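Neurotrypsin (Mus musculus, PDB 6H8M) acts as a secreted serine protease with a role in neuronal plasticity, this chain being its third scavenger receptor cysteine-rich (SRCR) domain. Local coordinates at residues A[56-60]-A[97-101]; A[20-24]-A[68-72]; A[43-49]-A[103-107]; A[33-39]-A[71-77]. All coordinates share one frame. Residues are numbered along the deposited sequence.

Interaction 1 of 4, residues A[56-60]-A[97-101]; sequences RTMAY and HSEDA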
loop_
_atom_site.group_PDB
_atom_site.type_symbol
_atom_site.label_atom_id
_atom_site.label_comp_id
_atom_site.label_asym_id
_atom_site.label_seq_id
_atom_site.Cartn_x
_atom_site.Cartn_y
_atom_site.Cartn_z
ATOM N N ARG A 56 -5.220 2.742 5.501
ATOM C CA ARG A 56 -6.645 2.695 5.273
ATOM C C ARG A 56 -6.941 1.457 4.449
ATOM O O ARG A 56 -6.218 1.194 3.496
ATOM C CB ARG A 56 -7.031 3.927 4.471
ATOM C CG ARG A 56 -7.018 5.258 5.234
ATOM C CD ARG A 56 -8.201 5.333 6.191
ATOM N NE ARG A 56 -8.228 6.506 7.076
ATOM C CZ ARG A 56 -7.825 6.535 8.341
ATOM N NH1 ARG A 56 -7.149 5.526 8.871
ATOM N NH2 ARG A 56 -8.073 7.610 9.060
ATOM N N THR A 57 -7.922 0.658 4.879
ATOM C CA THR A 57 -8.108 -0.721 4.329
ATOM C C THR A 57 -9.439 -0.756 3.591
ATOM O O THR A 57 -10.248 0.182 3.629
ATOM C CB THR A 57 -7.957 -1.745 5.453
ATOM O OG1 THR A 57 -8.848 -1.329 6.482
ATOM C CG2 THR A 57 -6.527 -1.820 5.923
ATOM N N MET A 58 -9.742 -1.912 3.022
ATOM C CA MET A 58 -11.018 -2.223 2.413
ATOM C C MET A 58 -11.426 -1.135 1.400
ATOM O O MET A 58 -12.595 -0.705 1.384
ATOM C CB MET A 58 -12.109 -2.386 3.473
ATOM C CG MET A 58 -11.911 -3.561 4.340
ATOM S SD MET A 58 -11.947 -5.167 3.309
ATOM C CE MET A 58 -13.697 -5.453 3.119
ATOM N N ALA A 59 -10.512 -0.835 0.448
ATOM C CA ALA A 59 -10.789 0.059 -0.663
ATOM C C ALA A 59 -11.428 1.355 -0.160
ATOM O O ALA A 59 -12.417 1.903 -0.722
ATOM C CB ALA A 59 -11.704 -0.603 -1.688
ATOM N N TYR A 60 -10.771 1.971 0.822
ATOM C CA TYR A 60 -11.286 3.163 1.504
ATOM C C TYR A 60 -11.460 4.313 0.546
ATOM O O TYR A 60 -12.481 4.962 0.672
ATOM C CB TYR A 60 -10.279 3.572 2.610
ATOM C CG TYR A 60 -10.698 4.777 3.394
ATOM C CD1 TYR A 60 -11.497 4.615 4.516
ATOM C CD2 TYR A 60 -10.238 6.025 3.075
ATOM C CE1 TYR A 60 -11.896 5.739 5.233
ATOM C CE2 TYR A 60 -10.610 7.157 3.814
ATOM C CZ TYR A 60 -11.488 7.001 4.860
ATOM O OH TYR A 60 -11.864 8.043 5.623
ATOM N N HIS A 97 -10.600 -6.556 -5.384
ATOM C CA HIS A 97 -10.299 -5.111 -5.336
ATOM C C HIS A 97 -11.031 -4.400 -4.189
ATOM O O HIS A 97 -10.627 -3.307 -3.754
ATOM C CB HIS A 97 -10.531 -4.454 -6.706
ATOM C CG HIS A 97 -9.422 -4.684 -7.676
ATOM N ND1 HIS A 97 -8.165 -4.115 -7.491
ATOM C CD2 HIS A 97 -9.360 -5.420 -8.809
ATOM C CE1 HIS A 97 -7.381 -4.505 -8.497
ATOM N NE2 HIS A 97 -8.089 -5.279 -9.328
ATOM N N SER A 98 -12.082 -5.009 -3.675
ATOM C CA SER A 98 -12.779 -4.510 -2.488
ATOM C C SER A 98 -11.871 -4.488 -1.246
ATOM O O SER A 98 -12.222 -3.844 -0.292
ATOM C CB SER A 98 -14.031 -5.302 -2.281
ATOM O OG SER A 98 -13.739 -6.665 -2.105
ATOM N N GLU A 99 -10.704 -5.149 -1.285
ATOM C CA GLU A 99 -9.732 -5.222 -0.176
ATOM C C GLU A 99 -8.459 -4.416 -0.479
ATOM O O GLU A 99 -7.453 -4.520 0.252
ATOM C CB GLU A 99 -9.364 -6.699 0.079
ATOM C CG GLU A 99 -10.547 -7.558 0.525
ATOM C CD GLU A 99 -10.306 -9.047 0.307
ATOM O OE1 GLU A 99 -10.378 -9.495 -0.837
ATOM O OE2 GLU A 99 -9.999 -9.741 1.285
ATOM N N ASP A 100 -8.507 -3.543 -1.485
ATOM C CA ASP A 100 -7.327 -2.758 -1.872
ATOM C C ASP A 100 -6.863 -1.874 -0.718
ATOM O O ASP A 100 -7.696 -1.225 -0.023
ATOM C CB ASP A 100 -7.586 -1.904 -3.108
ATOM C CG ASP A 100 -7.571 -2.714 -4.417
ATOM O OD1 ASP A 100 -7.075 -3.879 -4.425
ATOM O OD2 ASP A 100 -8.016 -2.151 -5.433
ATOM N N ALA A 101 -5.544 -1.812 -0.516
ATOM C CA ALA A 101 -4.937 -1.083 0.593
ATOM C C ALA A 101 -4.678 0.373 0.206
ATOM O O ALA A 101 -4.413 0.669 -0.978
ATOM C CB ALA A 101 -3.615 -1.786 0.911
HETATM O O HOH W 1 -7.872 1.212 0.979
HETATM O O HOH W 2 -14.621 -2.738 0.266
#

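Interaction 2 of 4, residues A[20-24]-A[68-72]; sequences EVFVN and IHMDN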
loop_
_atom_site.group_PDB
_atom_site.type_symbol
_atom_site.label_atom_id
_atom_site.label_comp_id
_atom_site.label_asym_id
_atom_site.label_seq_id
_atom_site.Cartn_x
_atom_site.Cartn_y
_atom_site.Cartn_z
ATOM N N GLU A 20 -0.847 2.113 -5.447
ATOM C CA GLU A 20 -0.648 1.372 -6.665
ATOM C C GLU A 20 0.857 1.187 -6.868
ATOM O O GLU A 20 1.675 2.090 -6.584
ATOM C CB GLU A 20 -1.363 2.030 -7.851
ATOM C CG GLU A 20 -2.888 2.010 -7.608
ATOM C CD GLU A 20 -3.832 2.323 -8.725
ATOM O OE1 GLU A 20 -5.036 1.977 -8.578
ATOM O OE2 GLU A 20 -3.338 2.895 -9.692
ATOM N N VAL A 21 1.213 0.016 -7.403
ATOM C CA VAL A 21 2.594 -0.308 -7.610
ATOM C C VAL A 21 2.764 -0.846 -9.026
ATOM O O VAL A 21 1.842 -1.458 -9.580
ATOM C CB VAL A 21 3.084 -1.336 -6.591
ATOM C CG1 VAL A 21 2.773 -0.887 -5.187
ATOM C CG2 VAL A 21 2.406 -2.681 -6.822
ATOM N N PHE A 22 3.921 -0.566 -9.638
ATOM C CA PHE A 22 4.140 -0.900 -11.029
ATOM C C PHE A 22 5.088 -2.105 -11.094
ATOM O O PHE A 22 6.224 -2.023 -10.661
ATOM C CB PHE A 22 4.766 0.263 -11.801
ATOM C CG PHE A 22 4.841 0.032 -13.291
ATOM C CD1 PHE A 22 3.726 0.289 -14.071
ATOM C CD2 PHE A 22 5.973 -0.512 -13.908
ATOM C CE1 PHE A 22 3.758 0.080 -15.436
ATOM C CE2 PHE A 22 5.997 -0.732 -15.284
ATOM C CZ PHE A 22 4.895 -0.436 -16.042
ATOM N N VAL A 23 4.544 -3.215 -11.570
ATOM C CA VAL A 23 5.190 -4.554 -11.537
ATOM C C VAL A 23 4.799 -5.258 -12.833
ATOM O O VAL A 23 3.645 -5.208 -13.204
ATOM C CB VAL A 23 4.666 -5.363 -10.343
ATOM C CG1 VAL A 23 5.300 -6.739 -10.253
ATOM C CG2 VAL A 23 4.926 -4.670 -9.020
ATOM N N ASN A 24 5.728 -5.959 -13.489
ATOM C CA ASN A 24 5.385 -6.761 -14.640
ATOM C C ASN A 24 4.625 -5.953 -15.692
ATOM O O ASN A 24 3.656 -6.425 -16.253
ATOM C CB ASN A 24 4.597 -7.990 -14.170
ATOM C CG ASN A 24 5.509 -8.978 -13.468
ATOM O OD1 ASN A 24 6.686 -9.010 -13.752
ATOM N ND2 ASN A 24 4.975 -9.718 -12.524
ATOM N N ILE A 68 -3.883 -7.419 -8.873
ATOM C CA ILE A 68 -3.518 -7.257 -7.469
ATOM C C ILE A 68 -2.135 -7.859 -7.308
ATOM O O ILE A 68 -1.960 -9.048 -7.444
ATOM C CB ILE A 68 -4.555 -7.890 -6.550
ATOM C CG1 ILE A 68 -5.944 -7.322 -6.857
ATOM C CG2 ILE A 68 -4.157 -7.710 -5.079
ATOM C CD1 ILE A 68 -7.033 -8.012 -6.054
ATOM N N HIS A 69 -1.131 -7.007 -7.220
ATOM C CA HIS A 69 0.258 -7.441 -7.375
ATOM C C HIS A 69 0.774 -8.126 -6.122
ATOM O O HIS A 69 1.679 -9.012 -6.260
ATOM C CB HIS A 69 1.172 -6.281 -7.718
ATOM C CG HIS A 69 1.083 -5.838 -9.116
ATOM N ND1 HIS A 69 1.099 -6.734 -10.146
ATOM C CD2 HIS A 69 1.087 -4.598 -9.666
ATOM C CE1 HIS A 69 1.087 -6.089 -11.290
ATOM N NE2 HIS A 69 1.077 -4.736 -11.022
ATOM N N MET A 70 0.329 -7.697 -4.934
ATOM C CA MET A 70 0.890 -8.257 -3.710
ATOM C C MET A 70 -0.278 -8.508 -2.752
ATOM O O MET A 70 -1.241 -7.709 -2.716
ATOM C CB MET A 70 1.933 -7.327 -3.061
ATOM C CG MET A 70 2.916 -6.737 -4.043
ATOM S SD MET A 70 3.975 -5.398 -3.362
ATOM C CE MET A 70 5.246 -5.335 -4.619
ATOM N N ASP A 71 -0.165 -9.609 -2.018
ATOM C CA ASP A 71 -1.248 -10.293 -1.267
ATOM C C ASP A 71 -0.976 -10.230 0.230
ATOM O O ASP A 71 -1.936 -9.988 1.011
ATOM C CB ASP A 71 -1.350 -11.790 -1.591
ATOM C CG ASP A 71 -2.013 -12.126 -2.915
ATOM O OD1 ASP A 71 -3.174 -11.671 -3.125
ATOM O OD2 ASP A 71 -1.351 -12.827 -3.734
ATOM N N ASN A 72 0.288 -10.411 0.634
ATOM C CA ASN A 72 0.617 -10.443 2.042
ATOM C C ASN A 72 2.038 -9.965 2.258
ATOM O O ASN A 72 2.955 -10.759 2.376
ATOM C CB ASN A 72 0.525 -11.854 2.644
ATOM C CG ASN A 72 -0.620 -11.976 3.623
ATOM O OD1 ASN A 72 -0.458 -11.699 4.813
ATOM N ND2 ASN A 72 -1.773 -12.381 3.125
#

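Interaction 3 of 4, residues A[43-49]-A[103-107]; sequences ICRQLGY and VICDY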
loop_
_atom_site.group_PDB
_atom_site.type_symbol
_atom_site.label_atom_id
_atom_site.label_comp_id
_atom_site.label_asym_id
_atom_site.label_seq_id
_atom_site.Cartn_x
_atom_site.Cartn_y
_atom_site.Cartn_z
ATOM N N ILE A 43 5.382 2.863 2.909
ATOM C CA ILE A 43 4.953 3.536 1.674
ATOM C C ILE A 43 5.221 5.028 1.738
ATOM O O ILE A 43 5.768 5.627 0.762
ATOM C CB ILE A 43 3.451 3.253 1.459
ATOM C CG1 ILE A 43 3.180 1.773 1.217
ATOM C CG2 ILE A 43 2.921 4.137 0.322
ATOM C CD1 ILE A 43 3.842 1.211 0.001
ATOM N N CYS A 44 4.805 5.660 2.836
ATOM C CA CYS A 44 4.949 7.072 3.004
ATOM C C CYS A 44 6.430 7.511 3.026
ATOM O O CYS A 44 6.806 8.532 2.386
ATOM C CB CYS A 44 4.202 7.520 4.251
ATOM S SG CYS A 44 2.392 7.323 4.037
ATOM N N ARG A 45 7.286 6.697 3.653
ATOM C CA ARG A 45 8.744 6.923 3.679
ATOM C C ARG A 45 9.308 6.892 2.254
ATOM O O ARG A 45 10.032 7.764 1.869
ATOM C CB ARG A 45 9.433 5.934 4.640
ATOM C CG ARG A 45 10.934 6.170 4.830
ATOM C CD ARG A 45 11.540 5.287 5.927
ATOM N NE ARG A 45 10.923 5.418 7.235
ATOM C CZ ARG A 45 10.151 4.507 7.824
ATOM N NH1 ARG A 45 9.955 3.302 7.293
ATOM N NH2 ARG A 45 9.561 4.823 8.963
ATOM N N GLN A 46 8.946 5.896 1.454
ATOM C CA GLN A 46 9.428 5.784 0.121
ATOM C C GLN A 46 8.998 7.010 -0.713
ATOM O O GLN A 46 9.782 7.447 -1.577
ATOM C CB GLN A 46 9.019 4.477 -0.536
ATOM C CG GLN A 46 9.703 4.282 -1.888
ATOM C CD GLN A 46 9.232 3.125 -2.722
ATOM O OE1 GLN A 46 8.906 2.061 -2.234
ATOM N NE2 GLN A 46 9.355 3.275 -4.016
ATOM N N LEU A 47 7.789 7.518 -0.474
ATOM C CA LEU A 47 7.278 8.680 -1.177
ATOM C C LEU A 47 7.901 9.998 -0.700
ATOM O O LEU A 47 7.645 11.032 -1.307
ATOM C CB LEU A 47 5.762 8.705 -0.967
ATOM C CG LEU A 47 4.951 7.678 -1.749
ATOM C CD1 LEU A 47 3.491 7.710 -1.292
ATOM C CD2 LEU A 47 5.053 7.925 -3.236
ATOM N N GLY A 48 8.695 9.947 0.354
ATOM C CA GLY A 48 9.443 11.114 0.804
ATOM C C GLY A 48 8.791 11.861 1.935
ATOM O O GLY A 48 9.312 12.891 2.309
ATOM N N TYR A 49 7.755 11.293 2.585
ATOM C CA TYR A 49 7.116 11.886 3.725
ATOM C C TYR A 49 7.803 11.342 4.995
ATOM O O TYR A 49 8.287 10.233 5.016
ATOM C CB TYR A 49 5.612 11.627 3.727
ATOM C CG TYR A 49 4.947 12.172 2.500
ATOM C CD1 TYR A 49 4.996 13.531 2.250
ATOM C CD2 TYR A 49 4.482 11.347 1.501
ATOM C CE1 TYR A 49 4.508 14.064 1.069
ATOM C CE2 TYR A 49 3.938 11.862 0.337
ATOM C CZ TYR A 49 3.984 13.217 0.108
ATOM O OH TYR A 49 3.435 13.727 -1.024
ATOM N N VAL A 103 -3.261 4.467 2.245
ATOM C CA VAL A 103 -2.513 5.131 3.257
ATOM C C VAL A 103 -2.972 6.595 3.385
ATOM O O VAL A 103 -3.469 7.134 2.394
ATOM C CB VAL A 103 -1.003 5.120 2.980
ATOM C CG1 VAL A 103 -0.494 3.686 2.805
ATOM C CG2 VAL A 103 -0.630 5.944 1.777
ATOM N N ILE A 104 -2.660 7.190 4.544
ATOM C CA ILE A 104 -2.536 8.596 4.749
ATOM C C ILE A 104 -1.155 8.910 5.276
ATOM O O ILE A 104 -0.821 8.471 6.352
ATOM C CB ILE A 104 -3.598 9.114 5.712
ATOM C CG1 ILE A 104 -4.988 8.805 5.198
ATOM C CG2 ILE A 104 -3.406 10.630 5.928
ATOM C CD1 ILE A 104 -6.020 9.068 6.213
ATOM N N CYS A 105 -0.369 9.695 4.528
ATOM C CA CYS A 105 0.939 10.129 4.959
ATOM C C CYS A 105 0.867 11.501 5.646
ATOM O O CYS A 105 0.003 12.289 5.356
ATOM C CB CYS A 105 1.889 10.237 3.779
ATOM S SG CYS A 105 1.960 8.786 2.690
ATOM N N ASP A 106 1.781 11.715 6.613
ATOM C CA ASP A 106 1.845 12.952 7.374
ATOM C C ASP A 106 0.476 13.211 8.018
ATOM O O ASP A 106 -0.095 14.309 7.946
ATOM C CB ASP A 106 2.344 14.118 6.525
ATOM C CG ASP A 106 3.844 14.079 6.245
ATOM O OD1 ASP A 106 4.516 13.048 6.612
ATOM O OD2 ASP A 106 4.299 15.015 5.597
ATOM N N TYR A 107 -0.059 12.166 8.663
ATOM C CA TYR A 107 -1.386 12.198 9.236
ATOM C C TYR A 107 -1.395 13.223 10.373
ATOM O O TYR A 107 -0.466 13.232 11.161
ATOM C CB TYR A 107 -1.759 10.801 9.726
ATOM C CG TYR A 107 -3.090 10.769 10.429
ATOM C CD1 TYR A 107 -4.271 10.554 9.726
ATOM C CD2 TYR A 107 -3.166 10.986 11.796
ATOM C CE1 TYR A 107 -5.499 10.554 10.373
ATOM C CE2 TYR A 107 -4.383 11.029 12.454
ATOM C CZ TYR A 107 -5.542 10.766 11.742
ATOM O OH TYR A 107 -6.720 10.774 12.395
#

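Interaction 4 of 4, residues A[33-39]-A[71-77]; sequences DGWTDKH and DNVKCTG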
loop_
_atom_site.group_PDB
_atom_site.type_symbol
_atom_site.label_atom_id
_atom_site.label_comp_id
_atom_site.label_asym_id
_atom_site.label_seq_id
_atom_site.Cartn_x
_atom_site.Cartn_y
_atom_site.Cartn_z
ATOM N N ASP A 33 -4.831 -7.575 3.400
ATOM C CA ASP A 33 -4.699 -8.639 4.359
ATOM C C ASP A 33 -3.369 -8.406 5.089
ATOM O O ASP A 33 -2.280 -8.364 4.458
ATOM C CB ASP A 33 -4.696 -9.995 3.648
ATOM C CG ASP A 33 -4.939 -11.078 4.685
ATOM O OD1 ASP A 33 -5.992 -11.014 5.366
ATOM O OD2 ASP A 33 -4.010 -11.828 4.916
ATOM N N GLY A 34 -3.451 -8.211 6.390
ATOM C CA GLY A 34 -2.241 -7.947 7.161
ATOM C C GLY A 34 -1.700 -6.517 7.012
ATOM O O GLY A 34 -0.593 -6.284 7.464
ATOM N N TRP A 35 -2.426 -5.589 6.351
ATOM C CA TRP A 35 -1.934 -4.256 6.090
ATOM C C TRP A 35 -2.193 -3.385 7.339
ATOM O O TRP A 35 -3.313 -3.353 7.819
ATOM C CB TRP A 35 -2.618 -3.665 4.826
ATOM C CG TRP A 35 -2.117 -2.337 4.340
ATOM C CD1 TRP A 35 -2.720 -1.115 4.543
ATOM C CD2 TRP A 35 -1.025 -2.085 3.419
ATOM N NE1 TRP A 35 -1.995 -0.158 3.894
ATOM C CE2 TRP A 35 -0.972 -0.709 3.199
ATOM C CE3 TRP A 35 -0.069 -2.910 2.830
ATOM C CZ2 TRP A 35 -0.032 -0.115 2.359
ATOM C CZ3 TRP A 35 0.878 -2.328 2.028
ATOM C CH2 TRP A 35 0.932 -0.948 1.834
ATOM N N THR A 36 -1.137 -2.768 7.862
ATOM C CA THR A 36 -1.241 -1.979 9.113
ATOM C C THR A 36 -0.494 -0.658 8.947
ATOM O O THR A 36 -0.033 -0.365 7.833
ATOM C CB THR A 36 -0.637 -2.751 10.292
ATOM O OG1 THR A 36 0.779 -2.775 10.119
ATOM C CG2 THR A 36 -1.160 -4.166 10.399
ATOM N N ASP A 37 -0.348 0.079 10.051
ATOM C CA ASP A 37 0.375 1.378 10.087
ATOM C C ASP A 37 1.851 1.182 9.701
ATOM O O ASP A 37 2.434 2.134 9.164
ATOM C CB ASP A 37 0.124 2.135 11.394
ATOM C CG ASP A 37 -1.316 2.599 11.548
ATOM O OD1 ASP A 37 -2.109 2.373 10.617
ATOM O OD2 ASP A 37 -1.630 3.181 12.598
ATOM N N LYS A 38 2.454 0.034 10.037
ATOM C CA LYS A 38 3.860 -0.246 9.647
ATOM C C LYS A 38 3.962 -0.223 8.114
ATOM O O LYS A 38 4.901 0.413 7.615
ATOM C CB LYS A 38 4.291 -1.601 10.217
ATOM C CG LYS A 38 4.222 -1.718 11.733
ATOM C CD LYS A 38 4.736 -3.044 12.252
ATOM C CE LYS A 38 4.897 -3.080 13.758
ATOM N NZ LYS A 38 3.594 -3.210 14.452
ATOM N N HIS A 39 3.021 -0.852 7.394
ATOM C CA HIS A 39 3.033 -0.764 5.950
ATOM C C HIS A 39 2.898 0.666 5.466
ATOM O O HIS A 39 3.595 1.100 4.513
ATOM C CB HIS A 39 1.949 -1.682 5.360
ATOM C CG HIS A 39 2.091 -3.098 5.798
ATOM N ND1 HIS A 39 1.653 -3.546 7.033
ATOM C CD2 HIS A 39 2.604 -4.168 5.165
ATOM C CE1 HIS A 39 2.006 -4.821 7.205
ATOM N NE2 HIS A 39 2.557 -5.251 6.048
ATOM N N ASP A 71 -0.165 -9.609 -2.018
ATOM C CA ASP A 71 -1.248 -10.293 -1.267
ATOM C C ASP A 71 -0.976 -10.230 0.230
ATOM O O ASP A 71 -1.936 -9.988 1.011
ATOM C CB ASP A 71 -1.350 -11.790 -1.591
ATOM C CG ASP A 71 -2.013 -12.126 -2.915
ATOM O OD1 ASP A 71 -3.174 -11.671 -3.125
ATOM O OD2 ASP A 71 -1.351 -12.827 -3.734
ATOM N N ASN A 72 0.288 -10.411 0.634
ATOM C CA ASN A 72 0.617 -10.443 2.042
ATOM C C ASN A 72 2.038 -9.965 2.258
ATOM O O ASN A 72 2.955 -10.759 2.376
ATOM C CB ASN A 72 0.525 -11.854 2.644
ATOM C CG ASN A 72 -0.620 -11.976 3.623
ATOM O OD1 ASN A 72 -0.458 -11.699 4.813
ATOM N ND2 ASN A 72 -1.773 -12.381 3.125
ATOM N N VAL A 73 2.171 -8.661 2.413
ATOM C CA VAL A 73 3.444 -8.029 2.623
ATOM C C VAL A 73 3.696 -8.054 4.129
ATOM O O VAL A 73 2.736 -7.770 4.848
ATOM C CB VAL A 73 3.365 -6.581 2.086
ATOM C CG1 VAL A 73 4.669 -5.835 2.256
ATOM C CG2 VAL A 73 2.911 -6.533 0.636
ATOM N N LYS A 74 4.916 -8.409 4.568
ATOM C CA LYS A 74 5.362 -8.288 5.961
ATOM C C LYS A 74 6.391 -7.159 6.045
ATOM O O LYS A 74 7.361 -7.173 5.349
ATOM C CB LYS A 74 5.989 -9.580 6.495
ATOM C CG LYS A 74 6.199 -9.613 8.009
ATOM C CD LYS A 74 6.569 -10.994 8.563
ATOM C CE LYS A 74 6.960 -10.946 10.021
ATOM N NZ LYS A 74 6.913 -12.287 10.660
ATOM N N CYS A 75 6.093 -6.129 6.833
ATOM C CA CYS A 75 6.959 -4.951 7.023
ATOM C C CYS A 75 7.237 -4.892 8.541
ATOM O O CYS A 75 6.315 -5.098 9.352
ATOM C CB CYS A 75 6.272 -3.652 6.545
ATOM S SG CYS A 75 6.138 -3.437 4.719
ATOM N N THR A 76 8.460 -4.537 8.941
ATOM C CA THR A 76 8.724 -4.118 10.331
ATOM C C THR A 76 8.170 -2.705 10.584
ATOM O O THR A 76 7.785 -2.420 11.688
ATOM C CB THR A 76 10.223 -4.119 10.642
ATOM O OG1 THR A 76 10.758 -3.000 9.919
ATOM C CG2 THR A 76 10.894 -5.434 10.311
ATOM N N GLY A 77 8.090 -1.848 9.528
ATOM C CA GLY A 77 7.737 -0.446 9.694
ATOM C C GLY A 77 8.910 0.492 9.532
ATOM O O GLY A 77 8.720 1.708 9.332
#

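Interaction 1 of 4, residues A[56-60]-A[97-101]
Two loops face each other here, and one direct hydrogen bond fixes them: A59 N donates to D100 O at 2.9 Å. M58 and A59 both sit in the left-handed region (phi/psi near 50/50°), and this sharp turn of the backbone brings A59 N round to the D100 carbonyl and presses A59 CB against H97 O, 3.6 Å away. The CA-to-CB bond of M58 points away from 97-101, but with all three chi angles m its sulfur lies over E99, M58 SD 3.9 Å from E99 CG. At the E99 end, OE1 is held by R96 N. D100 takes chi1 m, which places its OD2 2.8 Å from H97 ND1 in a His-carboxylate hydrogen bond; the backbone closes the same turn with D100 N to H97 O at 3.1 Å. H97 NE2 goes on to G66 O, and D100 OD1 to T29 OG1, so neither side chain is spent on 56-60. Two waters finish the seam. The first donates to R56 O and D100 O and accepts from Y60 N; the second donates to M58 O and S98 O. M58 N is bonded to D32 OD2. In this SRCR domain the loop after strand 53-56 thus meets the one leading into strand 102-105, with E99 near D32, reminiscent of relatives in which acidic side chains of this region bind a divalent cation.

Interaction 2 of 4, residues A[20-24]-A[68-72]
Aromatic contact comes first, because H69 does most of the work. Its imidazole lies flat beneath V23: V23 CB stands 3.6 Å from the ring centroid, only 4° off the ring normal, a clean CH-pi contact over the face. V21 CG2 also touches the ring, 3.7 Å from H69 CD2. Around the ring there are close carbon-to-carbonyl approaches as well. V21 O meets H69 CD2 at 3.2 Å near the ring plane, and V23 O comes to 3.3 Å from H69 CE1. H69 NE2 is not hydrogen-bonded to V23 O, which is 3.4 Å away at a poor angle; NE2 gives its hydrogen bond to Q26 O instead. The apolar contacts of M70 are looser. It runs out in an extended m, t, t conformation, and M70 CE reaches V21 CG2 and V23 CG2, each at 4.5 Å. Strands 20-23 and 68-70 cross at 84° with axes 8.2 Å apart and are not sheet neighbours: strand 26-30 lies between them in the sheet, sharing backbone hydrogen bonds with both, V21 pairing with G28 and H69 with T29. The H69 side chain therefore reaches past strand 26-30 to the side chains and carbonyls of V21 and V23. With CH-pi, apolar and carbonyl-to-ring-carbon contacts but no direct hydrogen bond between the segments, the chemistry implies that fit holds them together while the polar end of H69 is satisfied at Q26.

Interaction 3 of 4, residues A[43-49]-A[103-107]
I43 opens the contact on the inner face of helix 37-46, its CB 4.2 Å from V103 CG1, with the rest of the side chain turned off toward W35 and V19. C44 follows with the covalent link: C44 SG and C105 SG are 2.0 Å apart, with chi3 at -81°, near the relaxed right angle of a disulfide. The same sulfur lies 4.0 Å from V103 CG2, so the bridge is bedded in apolar contact. R45 points away from the strand and bonds to the carbonyls of G77 and E79. L47 comes back in, placing CD1 4.4 Å from C105 SG. At G48 the helix is closed by a Schellman motif: phi is 98°, with G48 N to R45 O at 3.0 Å and Y49 N to C44 O at 2.9 Å. That reversal throws Y49 over the far end of the strand, where Y49 CD2 touches C105 CB at 3.6 Å, C105 SG stands obliquely 4.9 Å from the ring centroid, and Y49 CB lies 3.4 Å from D106 OD1. The D106 carboxylate is held beyond the segments, OD1 by G51 N and OD2 in a salt bridge with K15. Tying the helix to the last strand in this way, with C31-C95 and C75-C85 as the other two disulfides, is the three-bridge cysteine pattern of a group A SRCR domain.

Interaction 4 of 4, residues A[33-39]-A[71-77]
H39 buries most here, 72 Å², and its two ring nitrogens have different jobs. NE2 donates to V73 O at 2.8 Å, joining the helix start to the strand, while ND1 accepts from T36 N at 3.0 Å. One face of the imidazole lies under C75: C75 CB is 4.1 Å from the ring centroid in a CH-pi contact, and C75 SG sits obliquely, 3.6 Å from H39 CD2. C75 buries 58 Å² and carries the disulfide to C85, so the histidine packs directly on one of the three bridges of this SRCR domain. T36 and H39 form the capping box that starts helix 37-46, with K38 N bonded to T36 OG1 at 3.3 Å. K38, burying 65 Å², lays its aliphatic chain along the turn that follows the strand, K38 CD lying 3.2 Å from T76 O, before its amine leads away. G77 packs against K38, its CA 3.6 Å from K38 O; a CB at G77 would lie only 3.2 Å from K38 CB, and the backbone angles by themselves call for glycine. At the other end, N72 ND2 donates to D33 OD2 at 2.9 Å.

In the fold
Along the chain the first segments come in the order 20-24, 33-39, 43-49, 56-60, and every second segment follows them, so most pairs cross; interaction 1 alone is nested, inside the loop closed by interaction 3. Interactions 2 and 4 share D71 and N72 on strand 68-74, and interactions 3 and 4 share helix 37-46, with R45 NH1 2.9 Å from G77 O. W35 links several: its ring packs on A101 of interaction 1 and on I43 and V103 of interaction 3. Centres lie 13 to 18 Å apart, interactions 2 and 3 on opposite sides of the chain's centre. The contacts thus knit sheet, helix and loops into one compact SRCR unit.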